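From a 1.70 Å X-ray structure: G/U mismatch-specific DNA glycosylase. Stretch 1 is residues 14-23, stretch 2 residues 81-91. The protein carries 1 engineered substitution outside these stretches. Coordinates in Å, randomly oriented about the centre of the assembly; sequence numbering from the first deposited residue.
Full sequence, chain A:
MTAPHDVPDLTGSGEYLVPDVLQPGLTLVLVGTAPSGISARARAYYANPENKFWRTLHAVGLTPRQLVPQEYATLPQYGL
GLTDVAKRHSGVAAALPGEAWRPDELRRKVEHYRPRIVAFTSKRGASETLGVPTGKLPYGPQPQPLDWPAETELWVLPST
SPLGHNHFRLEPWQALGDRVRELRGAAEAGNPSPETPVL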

# COMPACT_ATOMS: atom_id res chain seq x y z
N GLY A 14 18.71 7.46 -3.51
CA GLY A 14 19.27 6.80 -2.33
C GLY A 14 18.83 7.19 -0.91
O GLY A 14 19.43 6.74 0.08
N GLU A 15 17.84 8.04 -0.74
CA GLU A 15 17.44 8.36 0.62
C GLU A 15 16.42 7.34 1.15
O GLU A 15 16.26 7.20 2.36
CB GLU A 15 16.87 9.75 0.70
CG GLU A 15 17.91 10.80 0.26
CD GLU A 15 17.44 12.23 0.44
OE1 GLU A 15 16.32 12.50 0.95
OE2 GLU A 15 18.26 13.14 0.09
N TYR A 16 15.71 6.67 0.26
CA TYR A 16 14.63 5.77 0.76
C TYR A 16 15.26 4.52 1.38
O TYR A 16 16.23 3.98 0.85
CB TYR A 16 13.72 5.34 -0.35
CG TYR A 16 12.82 6.41 -0.94
CD1 TYR A 16 12.69 7.69 -0.36
CD2 TYR A 16 12.10 6.13 -2.11
CE1 TYR A 16 11.87 8.64 -0.94
CE2 TYR A 16 11.30 7.07 -2.70
CZ TYR A 16 11.18 8.31 -2.13
OH TYR A 16 10.33 9.18 -2.78
N LEU A 17 14.70 4.05 2.49
CA LEU A 17 15.21 2.89 3.22
C LEU A 17 14.99 1.63 2.39
O LEU A 17 15.83 0.74 2.38
CB LEU A 17 14.57 2.76 4.61
CG LEU A 17 14.64 3.99 5.56
CD1 LEU A 17 14.05 3.66 6.86
CD2 LEU A 17 16.11 4.48 5.69
N VAL A 18 13.85 1.57 1.65
CA VAL A 18 13.53 0.46 0.77
C VAL A 18 12.93 1.08 -0.53
O VAL A 18 12.23 2.08 -0.38
CB VAL A 18 12.47 -0.47 1.38
CG1 VAL A 18 12.37 -1.71 0.49
CG2 VAL A 18 12.91 -0.87 2.84
N PRO A 19 13.32 0.62 -1.72
CA PRO A 19 12.80 1.18 -2.98
C PRO A 19 11.26 1.11 -3.05
O PRO A 19 10.64 0.16 -2.53
CB PRO A 19 13.38 0.28 -4.07
CG PRO A 19 14.67 -0.19 -3.49
CD PRO A 19 14.30 -0.46 -2.02
N ASP A 20 10.67 2.14 -3.62
CA ASP A 20 9.32 2.01 -4.23
C ASP A 20 9.25 0.95 -5.31
O ASP A 20 10.27 0.61 -5.95
CB ASP A 20 8.91 3.33 -4.79
CG ASP A 20 8.50 4.28 -3.71
OD1 ASP A 20 8.21 3.84 -2.53
OD2 ASP A 20 8.47 5.50 -3.96
N VAL A 21 8.05 0.35 -5.48
CA VAL A 21 7.80 -0.49 -6.63
C VAL A 21 6.68 0.19 -7.41
O VAL A 21 5.47 0.09 -7.06
CB VAL A 21 7.38 -1.92 -6.19
CG1 VAL A 21 7.05 -2.83 -7.37
CG2 VAL A 21 8.45 -2.52 -5.26
N LEU A 22 7.05 0.90 -8.46
CA LEU A 22 6.10 1.82 -9.11
C LEU A 22 6.48 1.87 -10.55
O LEU A 22 7.68 1.85 -10.89
CB LEU A 22 6.14 3.25 -8.50
CG LEU A 22 5.65 3.43 -7.05
CD1 LEU A 22 5.93 4.85 -6.56
CD2 LEU A 22 4.12 3.05 -6.98
N GLN A 23 5.46 1.94 -11.39
CA GLN A 23 5.63 2.02 -12.85
C GLN A 23 4.26 2.40 -13.42
O GLN A 23 3.23 2.20 -12.74
CB GLN A 23 6.19 0.70 -13.42
CG GLN A 23 5.30 -0.51 -13.25
CD GLN A 23 5.96 -1.75 -13.71
OE1 GLN A 23 7.08 -2.06 -13.29
NE2 GLN A 23 5.25 -2.53 -14.51
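Stretch 2 (81-91) GLTDVAKRHSG

Stretch 2 enters as a β-strand, residues 81–84, and continues as loop through G91; stretch 1 has no regular secondary structure. The two run antiparallel, L82 lying opposite V21 (CA–CA 4.8 Å) and R88 opposite Y16 (CA–CA 4.9 Å), and bury 675 Å².

β pairing consists of a single antiparallel bridge, in which V21 N donates to L82 O and L82 N to V21 O, both at 2.8 Å. G81 fits beside it because it lacks a side chain: an ideal CB would lie 2.4 Å from V21 O. Farther along, L17 N donates to K87 O (3.0 Å), and water 2 links K87 O to V18 N, 2.9 Å from each.

Charged and polar side chains fasten strand end and loop. K87, its CB directed toward stretch 1, bends through three m torsions so that its ammonium NZ donates to V18 O and D20 OD1, each at 2.8 Å, the latter a salt bridge. D20 OD1 also accepts from T83 OG1 (2.7 Å). A second salt bridge joins R88 NE to E15 OE1 (2.7 Å), at the guanidinium edge, while Y16 CE1 covers one face, 3.8 Å from R88 NH2.

In the nonpolar packing, K87 CB sits over the Y16 ring, 3.8 Å from its centroid; L17 CD1 lies against backbone, 3.4 Å from H89 C, and V21 CB meets L82 CB at 4.1 Å.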

# COMPACT_ATOMS: atom_id res chain seq x y z
N GLY A 81 1.88 -2.70 -7.26
CA GLY A 81 3.06 -1.93 -6.80
C GLY A 81 2.99 -1.60 -5.32
O GLY A 81 2.00 -1.95 -4.62
N LEU A 82 3.99 -0.87 -4.84
CA LEU A 82 4.17 -0.66 -3.42
C LEU A 82 4.84 0.68 -3.18
O LEU A 82 5.79 1.07 -3.92
CB LEU A 82 5.09 -1.72 -2.77
CG LEU A 82 4.57 -3.17 -2.74
CD1 LEU A 82 5.69 -4.05 -2.33
CD2 LEU A 82 3.36 -3.16 -1.70
N THR A 83 4.38 1.34 -2.15
CA THR A 83 5.13 2.46 -1.53
C THR A 83 4.62 2.67 -0.08
O THR A 83 3.79 1.90 0.38
CB THR A 83 5.03 3.76 -2.39
OG1 THR A 83 5.84 4.80 -1.80
CG2 THR A 83 3.58 4.31 -2.45
N ASP A 84 5.06 3.73 0.59
CA ASP A 84 4.62 4.06 1.94
C ASP A 84 4.52 5.57 2.08
O ASP A 84 5.20 6.31 1.37
CB ASP A 84 5.65 3.59 2.96
CG ASP A 84 5.66 2.06 3.14
OD1 ASP A 84 4.56 1.41 3.16
OD2 ASP A 84 6.72 1.44 3.36
N VAL A 85 3.76 6.02 3.06
CA VAL A 85 3.65 7.47 3.29
C VAL A 85 4.97 8.02 3.80
O VAL A 85 5.37 9.15 3.47
CB VAL A 85 2.48 7.77 4.26
CG1 VAL A 85 2.28 9.29 4.44
CG2 VAL A 85 1.16 7.09 3.76
N ALA A 86 5.66 7.25 4.64
CA ALA A 86 6.99 7.60 5.14
C ALA A 86 8.07 6.65 4.54
O ALA A 86 8.02 5.42 4.75
CB ALA A 86 7.01 7.54 6.63
N LYS A 87 9.02 7.22 3.81
CA LYS A 87 9.99 6.40 3.09
C LYS A 87 11.43 6.44 3.66
O LYS A 87 12.26 5.64 3.30
CB LYS A 87 10.04 6.85 1.64
CG LYS A 87 8.81 6.45 0.82
CD LYS A 87 8.61 4.90 0.71
CE LYS A 87 9.84 4.21 0.14
NZ LYS A 87 9.57 2.79 -0.33
N ARG A 88 11.71 7.48 4.46
CA ARG A 88 13.06 7.72 4.98
C ARG A 88 13.23 7.36 6.45
O ARG A 88 14.33 7.61 7.02
CB ARG A 88 13.39 9.22 4.82
CG ARG A 88 13.39 9.68 3.33
CD ARG A 88 13.85 11.14 3.12
NE ARG A 88 13.91 11.53 1.71
CZ ARG A 88 12.82 11.81 0.96
NH1 ARG A 88 11.60 11.72 1.48
NH2 ARG A 88 12.97 12.19 -0.31
N HIS A 89 12.18 6.82 7.09
CA HIS A 89 12.22 6.46 8.49
C HIS A 89 11.50 5.12 8.64
O HIS A 89 10.62 4.79 7.85
CB HIS A 89 11.46 7.50 9.35
CG HIS A 89 12.01 8.91 9.26
ND1 HIS A 89 11.72 9.76 8.21
CD2 HIS A 89 12.84 9.59 10.09
CE1 HIS A 89 12.34 10.92 8.41
NE2 HIS A 89 13.03 10.84 9.54
N SER A 90 11.86 4.39 9.70
CA SER A 90 11.22 3.13 9.99
C SER A 90 10.74 3.11 11.42
O SER A 90 11.20 3.91 12.26
CB SER A 90 12.19 1.98 9.72
OG SER A 90 13.29 1.95 10.65
N GLY A 91 9.84 2.18 11.70
CA GLY A 91 9.38 1.94 13.06
C GLY A 91 7.87 2.02 13.09
O GLY A 91 7.22 2.06 12.01
O HOH W 1 11.36 11.54 -2.75
O HOH W 2 11.52 2.90 2.82